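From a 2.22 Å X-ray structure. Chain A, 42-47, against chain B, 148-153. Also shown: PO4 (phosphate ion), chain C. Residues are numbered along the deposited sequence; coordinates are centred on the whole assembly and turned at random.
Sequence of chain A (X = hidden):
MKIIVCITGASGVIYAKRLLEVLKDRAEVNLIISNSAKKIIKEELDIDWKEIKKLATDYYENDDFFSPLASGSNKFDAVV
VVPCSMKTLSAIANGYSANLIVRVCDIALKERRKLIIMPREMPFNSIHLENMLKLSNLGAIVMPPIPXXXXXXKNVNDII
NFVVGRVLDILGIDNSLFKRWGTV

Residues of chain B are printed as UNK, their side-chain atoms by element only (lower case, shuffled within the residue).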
# COMPACT_ATOMS: atom_id res chain seq x y z
N LYS A 42 -32.38 -27.39 9.29
CA LYS A 42 -33.14 -28.61 9.03
C LYS A 42 -32.21 -29.80 8.82
O LYS A 42 -32.47 -30.89 9.34
CB LYS A 42 -34.05 -28.41 7.81
CG LYS A 42 -34.59 -29.68 7.17
CD LYS A 42 -35.35 -30.57 8.14
CE LYS A 42 -36.69 -29.96 8.53
NZ LYS A 42 -37.08 -30.36 9.91
N GLU A 43 -31.13 -29.61 8.07
CA GLU A 43 -30.26 -30.74 7.73
C GLU A 43 -29.38 -31.15 8.91
O GLU A 43 -29.19 -32.35 9.14
CB GLU A 43 -29.40 -30.39 6.52
CG GLU A 43 -28.71 -31.59 5.89
CD GLU A 43 -29.65 -32.44 5.07
OE1 GLU A 43 -30.87 -32.14 5.03
OE2 GLU A 43 -29.18 -33.43 4.46
N GLU A 44 -28.85 -30.19 9.65
CA GLU A 44 -27.88 -30.49 10.70
C GLU A 44 -28.53 -30.71 12.06
O GLU A 44 -27.98 -31.45 12.89
CB GLU A 44 -26.85 -29.36 10.82
CG GLU A 44 -25.84 -29.31 9.68
CD GLU A 44 -24.70 -28.34 9.95
OE1 GLU A 44 -24.77 -27.57 10.93
OE2 GLU A 44 -23.72 -28.35 9.17
N LEU A 45 -29.66 -30.07 12.33
CA LEU A 45 -30.33 -30.19 13.62
C LEU A 45 -31.60 -31.03 13.54
O LEU A 45 -32.24 -31.26 14.58
CB LEU A 45 -30.64 -28.80 14.18
CG LEU A 45 -29.40 -27.95 14.47
CD1 LEU A 45 -29.77 -26.60 15.05
CD2 LEU A 45 -28.46 -28.70 15.41
N ASP A 46 -31.99 -31.48 12.34
CA ASP A 46 -33.15 -32.35 12.13
C ASP A 46 -34.41 -31.80 12.79
O ASP A 46 -35.32 -32.55 13.16
CB ASP A 46 -32.86 -33.78 12.61
CG ASP A 46 -31.89 -34.51 11.69
OD1 ASP A 46 -30.94 -35.13 12.21
OD2 ASP A 46 -32.07 -34.44 10.46
N ILE A 47 -34.46 -30.48 12.93
CA ILE A 47 -35.65 -29.78 13.41
C ILE A 47 -35.97 -28.69 12.40
O ILE A 47 -35.08 -28.18 11.70
CB ILE A 47 -35.45 -29.18 14.82
CG1 ILE A 47 -34.27 -28.20 14.81
CG2 ILE A 47 -35.23 -30.28 15.84
CD1 ILE A 47 -34.27 -27.24 15.98
N UNK B 148 -16.83 -28.69 11.34
CA UNK B 148 -18.19 -28.57 10.83
C UNK B 148 -19.07 -29.61 11.50
O UNK B 148 -18.60 -30.47 12.25
c UNK B 148 -18.21 -28.73 9.31
N UNK B 149 -20.37 -29.54 11.22
CA UNK B 149 -21.33 -30.42 11.87
C UNK B 149 -22.31 -31.06 10.89
O UNK B 149 -23.28 -31.68 11.33
c UNK B 149 -20.49 -28.05 14.02
c UNK B 149 -21.20 -29.95 15.29
c UNK B 149 -19.70 -27.63 15.08
c UNK B 149 -19.65 -28.38 16.24
c UNK B 149 -21.25 -29.21 14.11
c UNK B 149 -22.11 -29.67 12.96
c UNK B 149 -20.40 -29.53 16.35
N UNK B 150 -22.08 -30.94 9.58
CA UNK B 150 -22.96 -31.62 8.63
C UNK B 150 -22.78 -33.13 8.66
O UNK B 150 -23.66 -33.86 8.20
c UNK B 150 -18.71 -30.93 5.74
o UNK B 150 -17.42 -30.87 5.27
c UNK B 150 -20.66 -32.20 6.31
c UNK B 150 -22.76 -31.09 7.21
c UNK B 150 -20.66 -29.83 6.59
c UNK B 150 -19.36 -29.77 6.11
c UNK B 150 -21.33 -31.04 6.70
c UNK B 150 -19.36 -32.15 5.84
N UNK B 151 -21.66 -33.62 9.20
CA UNK B 151 -21.45 -35.04 9.43
C UNK B 151 -22.13 -35.53 10.70
O UNK B 151 -22.05 -36.73 11.00
c UNK B 151 -19.96 -35.37 9.48
c UNK B 151 -19.21 -34.55 10.53
o UNK B 151 -19.49 -33.37 10.73
n UNK B 151 -18.25 -35.18 11.19
N UNK B 152 -22.79 -34.63 11.44
CA UNK B 152 -23.50 -34.93 12.68
C UNK B 152 -22.61 -35.72 13.64
O UNK B 152 -22.81 -36.92 13.82
c UNK B 152 -28.15 -34.83 10.74
c UNK B 152 -27.11 -35.66 11.47
c UNK B 152 -25.76 -34.97 11.50
n UNK B 152 -28.37 -35.27 9.33
c UNK B 152 -24.79 -35.71 12.40
N UNK B 153 -21.62 -35.07 14.25
CA UNK B 153 -20.75 -35.79 15.19
C UNK B 153 -21.53 -36.26 16.40
O UNK B 153 -22.38 -35.55 16.94
c UNK B 153 -20.38 -33.43 15.34
c UNK B 153 -19.70 -34.75 15.57
c UNK B 153 -21.28 -33.64 14.16
P PO4 C . -16.56 -27.39 3.70
O1 PO4 C . -17.90 -27.84 3.16
O2 PO4 C . -16.03 -28.40 4.69
O3 PO4 C . -15.57 -27.26 2.57
O4 PO4 C . -16.74 -26.06 4.39

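Position 148 carries one side-chain atom, a carbon bonded to CA. This CB comes no closer than 5.5 Å to OE2 of E44(A), its nearest atom on the chain A stretch, and covers none of that stretch's surface. A lone CB defines alanine, A148(B).

Position 149 has seven side-chain carbons: one attached to CA, then a closed ring of six, with no heteroatom. The CA-to-CB bond points toward chain A, yet the ring leads away, so the approach is made near the root of the side chain: CB lies 4.0 Å from OE1 of E44(A). The backbone comes closer still, C of this residue standing 3.5 Å from OE2 of E44(A). A six-carbon ring without oxygen is phenylalanine, F149(B), with chi1 in the m well.

At position 150 the same framework of seven carbons recurs, but the ring bears one oxygen at the atom farthest from CB. CB is 3.5 Å from OE2 of E44(A), and that OE2 sits at the edge of the ring, near its plane. The backbone N is 3.1 Å from OE2 of E44(A), a separation that would suit a hydrogen bond, but the angle is poor and none is assigned; both carboxylate oxygens are bonded elsewhere in the structure. A ring bearing one oxygen is tyrosine, Y150(B). The ring, with chi1 at 51°, leads away from chain A, and its OH donates a hydrogen bond of 2.9 Å to O2 of the phosphate, an ion probably taken up from the crystallisation liquor.

Position 151 shows two carbons in sequence, the second carrying one oxygen and one nitrogen. Its CA-to-CB bond points away from chain A, and the side chain makes no contact there. This short carboxamide is asparagine, N151(B).

Position 152 has four carbons in an unbranched row ending in nitrogen. That nitrogen lies 3.0 Å from the backbone O of E43(A), and the last carbon 3.2 Å from OD1 of D46(A). The row is the signature of lysine, K152(B). Chi1 is m, while chi2 and chi3 are both t, so the chain extends until its end reaches the other stretch. NZ donates a weak hydrogen bond to O of E43(A), and NZ is 3.9 Å from OD1 of D46(A), a long salt bridge.

Position 153 has three carbons that close a ring onto the backbone N, and it makes no contact with chain A. Only proline does this, so the residue is P153(B).

The contact, burying 248 Å² over both sides, rests on two extended side chains reaching in opposite senses. E44(A), with chi2 t, brings its carboxylate against the backbone from F149(B) to Y150(B), where OE2 lies 3.1 Å from N of Y150(B) without a hydrogen bond. K152(B) reaches back to the last part of the chain A helix and the residue beyond it. A type I turn from F149(B) to K152(B), closed by a 3.0 Å hydrogen bond from N of K152(B) to O of F149(B), holds these two sites together on chain B. On chain A, D46(A) leaves helical geometry with positive phi, and its carboxylate comes near the lysine.

Chain B (148-153) AFYNKP
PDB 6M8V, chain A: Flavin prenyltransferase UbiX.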